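Local coordinates for beta-galacturonidase (Eisenbergiella tayi, PDB 6NCW), which hydrolyses beta-linked galacturonides as a glycoside hydrolase family 2 enzyme, and is probably related in activity to the beta-glucuronidases, at residues T258-I263 with G458-L462; I370-L376 with R404-A409; F413-L419 with E445-I450. All blocks are in the same frame, centred on the assembly; numbering follows the deposited sequence.

Overall arrangement
From the N terminus, the chain passes through its beta-sandwich domains and enters the TIM-barrel domain near the hairpin 256-265, where 258-263 supplies the first half of interaction 1. Its partner, 458-462, comes 195 residues later, so this contact closes a long loop in which both others are nested. Interaction 2 comes first within it, pairing strands 370-374 and 406-410, which precede and follow helix 384-400. Interaction 3 follows in series, laying the loop before strand 425-428 on helix 439-453. That helix leads to strand 461-466 and back to interaction 1, where Lys459 NZ also meets Leu419 O of interaction 3.

Interaction 1. Residues T258-I263 with G458-L462; sequences TEGKDI and GKPFL
With CG1 of Ile263 beside its own backbone N (chi1 -55°) and chi2 extended, the isoleucine runs CG1 and CD1 out along the segment 458-462, CG1 against the ring of Pro460 and CD1 on to Leu462. CG1 lies 3.6 Å from Pro460 CB, and CD1 reaches Leu462 CD1 at 4.1 Å, the two side chains crossing at about a right angle. Thr258 uses its methyl branch: chi1 of 62° leaves CG2 anti to the carbonyl carbon, and CG2 comes 3.8 Å from Pro460 CG. The proline ring thus has Ile263 at CB and Thr258 at CG, while its CD end meets backbone oxygen, with Gly260 O 3.1 Å from Pro460 CD. Lys261 passes the other segment with its aliphatic part, CG standing 3.6 Å from Gly458 O; its extended chain carries NZ on to a weak hydrogen bond with the hydroxyl of Tyr447. No direct hydrogen bond joins the segments. Instead one water donates to Lys261 O at 2.8 Å and accepts from Phe461 N at 2.9 Å, bridging two backbone groups that make no direct hydrogen bond to each other. Gly260 O and Gly458 O approach to 3.2 Å as two acceptors, so this close pair brings no bond. Lys459 points from the contact and gives its ammonium to Pro422 O and Leu419 O, while Phe461 packs edge-to-face with Tyr447. Segment 258-263 is itself braced by paired backbone bonds between Glu259 and Asp262, and Gly260 has the positive phi its place in the turn requires. The whole is a beta-hairpin with a two-residue loop, a type II' turn with Gly260 and Lys261 at its corners, laid against the loop that enters strand 461-466 of the TIM barrel.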
# COMPACT_ATOMS: atom_id res chain seq x y z
N THR A 258 -46.32 4.69 -9.44
CA THR A 258 -45.89 5.93 -10.04
C THR A 258 -47.10 6.78 -10.40
O THR A 258 -48.17 6.26 -10.74
CB THR A 258 -45.04 5.70 -11.30
OG1 THR A 258 -45.83 5.02 -12.29
CG2 THR A 258 -43.82 4.87 -10.98
N GLU A 259 -46.92 8.09 -10.31
CA GLU A 259 -47.95 9.05 -10.67
C GLU A 259 -47.22 10.25 -11.25
O GLU A 259 -46.49 10.95 -10.53
CB GLU A 259 -48.78 9.43 -9.46
CG GLU A 259 -49.88 10.43 -9.71
CD GLU A 259 -50.75 10.63 -8.48
OE1 GLU A 259 -51.65 9.79 -8.23
OE2 GLU A 259 -50.52 11.62 -7.75
N GLY A 260 -47.37 10.48 -12.55
CA GLY A 260 -46.61 11.55 -13.18
C GLY A 260 -45.12 11.25 -13.12
O GLY A 260 -44.67 10.15 -13.44
N LYS A 261 -44.35 12.25 -12.68
CA LYS A 261 -42.91 12.10 -12.49
C LYS A 261 -42.54 11.63 -11.08
O LYS A 261 -41.37 11.74 -10.69
CB LYS A 261 -42.19 13.44 -12.80
CG LYS A 261 -42.38 13.98 -14.22
CD LYS A 261 -41.68 15.32 -14.44
CE LYS A 261 -41.67 15.72 -15.94
NZ LYS A 261 -41.04 17.07 -16.22
N ASP A 262 -43.49 11.12 -10.31
CA ASP A 262 -43.26 10.77 -8.91
C ASP A 262 -43.29 9.26 -8.71
O ASP A 262 -44.20 8.59 -9.20
CB ASP A 262 -44.30 11.42 -7.99
CG ASP A 262 -44.31 12.94 -8.09
OD1 ASP A 262 -43.22 13.57 -8.17
OD2 ASP A 262 -45.42 13.51 -8.08
N ILE A 263 -42.31 8.74 -7.98
CA ILE A 263 -42.39 7.39 -7.42
C ILE A 263 -42.97 7.53 -6.02
O ILE A 263 -42.37 8.17 -5.15
CB ILE A 263 -41.01 6.72 -7.39
CG1 ILE A 263 -40.36 6.73 -8.77
CG2 ILE A 263 -41.12 5.29 -6.90
CD1 ILE A 263 -38.91 6.20 -8.75
N GLY A 458 -42.36 12.56 -19.24
CA GLY A 458 -43.33 12.67 -18.16
C GLY A 458 -43.32 11.54 -17.15
O GLY A 458 -44.14 11.56 -16.23
N LYS A 459 -42.42 10.56 -17.27
CA LYS A 459 -42.31 9.47 -16.32
C LYS A 459 -41.28 9.78 -15.24
O LYS A 459 -40.46 10.70 -15.40
CB LYS A 459 -41.93 8.18 -17.04
CG LYS A 459 -43.01 7.59 -17.94
CD LYS A 459 -42.36 6.56 -18.86
CE LYS A 459 -43.38 5.87 -19.71
NZ LYS A 459 -42.81 4.75 -20.49
N PRO A 460 -41.29 9.06 -14.12
CA PRO A 460 -40.21 9.22 -13.14
C PRO A 460 -38.87 8.85 -13.76
O PRO A 460 -38.79 8.00 -14.65
CB PRO A 460 -40.60 8.26 -12.02
CG PRO A 460 -42.07 8.06 -12.18
CD PRO A 460 -42.32 8.12 -13.65
N PHE A 461 -37.80 9.47 -13.26
CA PHE A 461 -36.47 9.35 -13.84
C PHE A 461 -35.47 9.10 -12.72
O PHE A 461 -35.46 9.83 -11.72
CB PHE A 461 -36.12 10.63 -14.63
CG PHE A 461 -34.68 10.71 -15.14
CD1 PHE A 461 -34.25 9.92 -16.21
CD2 PHE A 461 -33.78 11.61 -14.59
CE1 PHE A 461 -32.95 10.01 -16.69
CE2 PHE A 461 -32.48 11.71 -15.07
CZ PHE A 461 -32.07 10.91 -16.11
N LEU A 462 -34.65 8.06 -12.88
CA LEU A 462 -33.59 7.72 -11.93
C LEU A 462 -32.25 7.68 -12.66
O LEU A 462 -32.19 7.26 -13.82
CB LEU A 462 -33.84 6.35 -11.27
CG LEU A 462 -34.93 6.23 -10.21
CD1 LEU A 462 -35.19 4.77 -9.88
CD2 LEU A 462 -34.53 7.02 -8.96
O HOH W 1 -38.64 11.26 -11.18

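Interaction 2. Residues I370-L376 with R404-A409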
# COMPACT_ATOMS: atom_id res chain seq x y z
N ILE A 370 -38.49 -4.81 -2.02
CA ILE A 370 -38.41 -4.73 -3.47
C ILE A 370 -39.52 -3.81 -3.95
O ILE A 370 -40.70 -4.15 -3.84
CB ILE A 370 -38.52 -6.10 -4.13
CG1 ILE A 370 -37.35 -7.00 -3.72
CG2 ILE A 370 -38.54 -5.92 -5.63
CD1 ILE A 370 -37.60 -8.46 -4.08
N TYR A 371 -39.16 -2.63 -4.48
CA TYR A 371 -40.18 -1.71 -4.96
C TYR A 371 -40.22 -1.60 -6.48
O TYR A 371 -41.18 -1.02 -7.01
CB TYR A 371 -39.96 -0.32 -4.34
CG TYR A 371 -38.82 0.45 -4.96
CD1 TYR A 371 -37.50 0.20 -4.58
CD2 TYR A 371 -39.06 1.40 -5.95
CE1 TYR A 371 -36.46 0.89 -5.15
CE2 TYR A 371 -38.03 2.09 -6.53
CZ TYR A 371 -36.74 1.84 -6.13
OH TYR A 371 -35.74 2.53 -6.74
N ILE A 372 -39.25 -2.18 -7.19
CA ILE A 372 -39.20 -2.06 -8.64
C ILE A 372 -38.46 -3.26 -9.21
O ILE A 372 -37.52 -3.77 -8.60
CB ILE A 372 -38.53 -0.72 -9.04
CG1 ILE A 372 -38.61 -0.50 -10.55
CG2 ILE A 372 -37.09 -0.69 -8.55
CD1 ILE A 372 -38.20 0.89 -10.96
N TRP A 373 -38.90 -3.72 -10.38
CA TRP A 373 -38.20 -4.76 -11.13
C TRP A 373 -37.40 -4.14 -12.27
O TRP A 373 -37.94 -3.37 -13.05
CB TRP A 373 -39.17 -5.80 -11.71
CG TRP A 373 -40.02 -6.55 -10.70
CD1 TRP A 373 -41.39 -6.52 -10.60
CD2 TRP A 373 -39.58 -7.46 -9.69
NE1 TRP A 373 -41.82 -7.35 -9.60
CE2 TRP A 373 -40.73 -7.94 -9.01
CE3 TRP A 373 -38.32 -7.92 -9.28
CZ2 TRP A 373 -40.65 -8.84 -7.94
CZ3 TRP A 373 -38.24 -8.81 -8.22
CH2 TRP A 373 -39.40 -9.27 -7.57
N GLY A 374 -36.14 -4.54 -12.40
CA GLY A 374 -35.32 -4.09 -13.51
C GLY A 374 -35.02 -5.20 -14.48
O GLY A 374 -35.04 -6.38 -14.12
N ILE A 375 -34.70 -4.85 -15.73
CA ILE A 375 -34.25 -5.86 -16.68
C ILE A 375 -33.08 -5.33 -17.50
O ILE A 375 -32.91 -4.12 -17.67
CB ILE A 375 -35.39 -6.33 -17.63
CG1 ILE A 375 -35.94 -5.16 -18.46
CG2 ILE A 375 -36.49 -7.01 -16.87
CD1 ILE A 375 -37.03 -5.59 -19.44
N LEU A 376 -32.27 -6.26 -18.00
CA LEU A 376 -31.41 -6.03 -19.16
C LEU A 376 -30.58 -4.75 -19.04
O LEU A 376 -30.57 -3.89 -19.93
CB LEU A 376 -32.24 -6.01 -20.44
CG LEU A 376 -33.03 -7.28 -20.74
CD1 LEU A 376 -33.74 -7.12 -22.09
CD2 LEU A 376 -32.13 -8.54 -20.70
N ARG A 404 -45.99 -3.86 -9.12
CA ARG A 404 -44.75 -3.11 -8.98
C ARG A 404 -44.35 -2.43 -10.29
O ARG A 404 -44.55 -2.98 -11.38
CB ARG A 404 -43.61 -4.00 -8.53
CG ARG A 404 -43.60 -4.41 -7.07
CD ARG A 404 -42.45 -5.37 -6.86
NE ARG A 404 -42.19 -5.74 -5.48
CZ ARG A 404 -42.61 -6.88 -4.92
NH1 ARG A 404 -43.33 -7.74 -5.63
NH2 ARG A 404 -42.28 -7.15 -3.66
N PRO A 405 -43.75 -1.25 -10.22
CA PRO A 405 -43.21 -0.62 -11.42
C PRO A 405 -42.02 -1.40 -11.98
O PRO A 405 -41.40 -2.21 -11.30
CB PRO A 405 -42.79 0.77 -10.94
CG PRO A 405 -42.53 0.61 -9.50
CD PRO A 405 -43.54 -0.43 -9.02
N ARG A 406 -41.73 -1.14 -13.25
CA ARG A 406 -40.62 -1.78 -13.95
C ARG A 406 -39.73 -0.73 -14.59
O ARG A 406 -40.17 0.40 -14.86
CB ARG A 406 -41.11 -2.73 -15.05
CG ARG A 406 -42.21 -3.69 -14.60
CD ARG A 406 -43.01 -4.20 -15.81
NE ARG A 406 -43.88 -3.16 -16.34
CZ ARG A 406 -44.65 -3.30 -17.42
NH1 ARG A 406 -44.67 -4.44 -18.09
NH2 ARG A 406 -45.40 -2.29 -17.82
N SER A 407 -38.48 -1.11 -14.86
CA SER A 407 -37.51 -0.21 -15.47
C SER A 407 -36.35 -1.03 -16.04
O SER A 407 -36.34 -2.26 -15.98
CB SER A 407 -37.01 0.83 -14.47
OG SER A 407 -36.38 1.92 -15.12
N SER A 408 -35.38 -0.33 -16.60
CA SER A 408 -34.14 -0.90 -17.13
C SER A 408 -33.09 0.20 -17.09
O SER A 408 -33.37 1.31 -17.54
CB SER A 408 -34.32 -1.40 -18.57
OG SER A 408 -33.08 -1.86 -19.10
N ALA A 409 -31.91 -0.10 -16.55
CA ALA A 409 -30.80 0.85 -16.56
C ALA A 409 -30.22 0.95 -17.97
O ALA A 409 -29.60 0.01 -18.46
CB ALA A 409 -29.73 0.43 -15.55
O HOH W 2 -31.55 -2.80 -15.41
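Arg404 passes obliquely across the indole of Trp373 and sends its guanidinium to Ile370 O. Its chain is extended from CG to NE, which carries CD to 3.4 Å from Trp373 NE1 and brings NE within 2.7 Å of Ile370 O. That bond is almost straight, 174° at the hydrogen; the oxygen lies in the guanidinium plane, but NE stands above the carbonyl plane. NH2 adds a weak bond to the same oxygen. Trp373 CZ2 sits over one guanidinium face, the two planes being inclined by 61°, and Asp401 receives both Arg404 NH1 and Trp373 NE1, coupling the two side chains. Ile372 holds CG1 anti to its backbone N (chi1 -173°), placing it 3.4 Å from Pro405 O and letting CD1 touch Ser407 CB. Between these side chains the strands run parallel: Trp373 N binds Pro405 O, Ser407 N binds Trp373 O at 2.9 Å, and Ile375 N binds Ser407 O. Beyond this ladder Ser408 OG donates to Ile375 O at 2.7 Å, and a water donates to that same oxygen while accepting from Ala409 N. The strands belong to the beta-alpha-beta unit around helix 384-400. Ala409 packs on Asn377, seen to bind galacturonate, so this end of the pairing adjoins the sugar site. The chemistry implies a buried cation held by carbonyl oxygens and a carboxylate: besides Ile370 O and Asp401, Tyr365 O takes NH2, which probably stabilises the charge of Arg404 at the start of the two strands.

Interaction 3. Residues F413-L419 with E445-I450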
# COMPACT_ATOMS: atom_id res chain seq x y z
N PHE A 413 -27.46 6.57 -24.80
CA PHE A 413 -27.60 8.01 -24.62
C PHE A 413 -28.28 8.65 -25.83
O PHE A 413 -27.65 8.86 -26.86
CB PHE A 413 -26.21 8.61 -24.38
CG PHE A 413 -26.22 10.05 -23.92
CD1 PHE A 413 -25.96 11.08 -24.82
CD2 PHE A 413 -26.43 10.37 -22.59
CE1 PHE A 413 -25.93 12.40 -24.41
CE2 PHE A 413 -26.41 11.69 -22.18
CZ PHE A 413 -26.15 12.71 -23.09
N LYS A 414 -29.59 8.92 -25.70
CA LYS A 414 -30.41 9.60 -26.71
C LYS A 414 -30.67 8.74 -27.95
O LYS A 414 -31.02 9.27 -29.00
CB LYS A 414 -29.79 10.95 -27.12
CG LYS A 414 -29.75 11.94 -25.95
CD LYS A 414 -28.80 13.10 -26.18
CE LYS A 414 -28.60 13.44 -27.63
NZ LYS A 414 -27.63 14.56 -27.71
N THR A 415 -30.54 7.42 -27.82
CA THR A 415 -30.79 6.48 -28.90
C THR A 415 -31.64 5.29 -28.45
O THR A 415 -31.92 4.40 -29.26
CB THR A 415 -29.46 5.96 -29.47
OG1 THR A 415 -28.78 5.18 -28.48
CG2 THR A 415 -28.56 7.11 -29.90
N ASP A 416 -32.03 5.25 -27.17
CA ASP A 416 -32.88 4.19 -26.66
C ASP A 416 -34.25 4.25 -27.32
O ASP A 416 -34.88 5.31 -27.33
CB ASP A 416 -33.01 4.34 -25.14
CG ASP A 416 -33.46 3.04 -24.44
OD1 ASP A 416 -32.72 2.56 -23.56
OD2 ASP A 416 -34.57 2.53 -24.74
N ILE A 417 -34.73 3.13 -27.86
CA ILE A 417 -36.07 3.09 -28.46
C ILE A 417 -37.05 2.29 -27.59
O ILE A 417 -38.11 1.88 -28.07
CB ILE A 417 -36.04 2.54 -29.90
CG1 ILE A 417 -35.64 1.06 -29.93
CG2 ILE A 417 -35.09 3.34 -30.78
CD1 ILE A 417 -35.64 0.45 -31.32
N CYS A 418 -36.71 2.05 -26.32
CA CYS A 418 -37.52 1.20 -25.45
C CYS A 418 -38.10 1.95 -24.27
O CYS A 418 -38.68 1.33 -23.37
CB CYS A 418 -36.69 0.01 -24.93
SG CYS A 418 -36.06 -1.05 -26.23
N LEU A 419 -37.98 3.28 -24.24
CA LEU A 419 -38.40 4.00 -23.05
C LEU A 419 -39.91 4.14 -22.96
O LEU A 419 -40.41 4.58 -21.91
CB LEU A 419 -37.73 5.38 -23.02
CG LEU A 419 -36.21 5.38 -22.95
CD1 LEU A 419 -35.70 6.82 -22.91
CD2 LEU A 419 -35.68 4.57 -21.74
N GLU A 445 -28.84 17.77 -20.75
CA GLU A 445 -29.00 17.38 -22.15
C GLU A 445 -29.74 16.05 -22.27
O GLU A 445 -30.63 15.90 -23.11
CB GLU A 445 -27.63 17.30 -22.82
CG GLU A 445 -27.67 16.52 -24.11
CD GLU A 445 -26.33 16.43 -24.82
OE1 GLU A 445 -26.20 15.61 -25.75
OE2 GLU A 445 -25.41 17.20 -24.46
N LEU A 446 -29.39 15.07 -21.43
CA LEU A 446 -30.09 13.78 -21.43
C LEU A 446 -31.54 13.94 -20.99
O LEU A 446 -32.45 13.38 -21.61
CB LEU A 446 -29.37 12.79 -20.52
CG LEU A 446 -30.09 11.44 -20.29
CD1 LEU A 446 -30.32 10.66 -21.59
CD2 LEU A 446 -29.32 10.59 -19.27
N TYR A 447 -31.78 14.70 -19.92
CA TYR A 447 -33.14 14.82 -19.39
C TYR A 447 -34.06 15.50 -20.39
O TYR A 447 -35.18 15.02 -20.64
CB TYR A 447 -33.14 15.58 -18.06
CG TYR A 447 -34.50 15.52 -17.43
CD1 TYR A 447 -34.98 14.34 -16.87
CD2 TYR A 447 -35.34 16.63 -17.43
CE1 TYR A 447 -36.23 14.26 -16.30
CE2 TYR A 447 -36.61 16.57 -16.87
CZ TYR A 447 -37.05 15.38 -16.31
OH TYR A 447 -38.30 15.31 -15.75
N GLN A 448 -33.61 16.60 -20.98
CA GLN A 448 -34.40 17.32 -21.97
C GLN A 448 -34.72 16.43 -23.17
O GLN A 448 -35.86 16.40 -23.64
CB GLN A 448 -33.66 18.58 -22.40
CG GLN A 448 -34.32 19.87 -21.95
CD GLN A 448 -34.38 20.04 -20.44
OE1 GLN A 448 -33.37 20.35 -19.80
NE2 GLN A 448 -35.57 19.85 -19.86
N TRP A 449 -33.73 15.69 -23.67
CA TRP A 449 -34.01 14.75 -24.75
C TRP A 449 -35.08 13.74 -24.36
O TRP A 449 -35.97 13.44 -25.16
CB TRP A 449 -32.74 14.01 -25.17
CG TRP A 449 -33.05 12.96 -26.18
CD1 TRP A 449 -33.16 13.13 -27.53
CD2 TRP A 449 -33.33 11.58 -25.92
NE1 TRP A 449 -33.48 11.94 -28.13
CE2 TRP A 449 -33.59 10.97 -27.17
CE3 TRP A 449 -33.37 10.79 -24.77
CZ2 TRP A 449 -33.88 9.61 -27.29
CZ3 TRP A 449 -33.67 9.44 -24.89
CH2 TRP A 449 -33.92 8.86 -26.14
N ILE A 450 -35.01 13.19 -23.14
CA ILE A 450 -36.03 12.24 -22.72
C ILE A 450 -37.41 12.90 -22.74
O ILE A 450 -38.38 12.31 -23.22
CB ILE A 450 -35.71 11.66 -21.33
CG1 ILE A 450 -34.52 10.69 -21.39
CG2 ILE A 450 -36.90 10.91 -20.79
CD1 ILE A 450 -33.94 10.39 -20.02
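Lys414 NZ donates to Glu445 OE1 at 2.6 Å, a salt bridge that meets the carboxylate on its anti side. It fastens the loop 413-419 of the TIM barrel, which lies between strands 406-410 and 425-428, to helix 439-453, which packs outside strand 425-428. The lysine reaches the glutamate by a bend at chi3 (27°), after its CB and CG have crossed the Trp449 indole. Backbone joins in as well: Lys414 CA sits over the six-membered ring, 3.4 Å from its centroid and 6° off the normal, a CH-pi contact centred on the face. At the indole edge Asp416 O lies in plane, and Leu419 CD1 approaches CZ3 obliquely. Phe413 packs on the helix about one turn before Trp449, its CE2 3.6 Å from Leu446 CB, while its rim turns CE1 to the same Glu445 OE1; Tyr442 stacks on its ring. The loop is shaped from within by an Asx turn. The hydroxyls of Ser381 and Ser410 both hydrogen-bond to Asp416 OD1, and the other oxygen, Asp416 OD2, is met nearly along its C-O axis by Cys418 N at 2.7 Å.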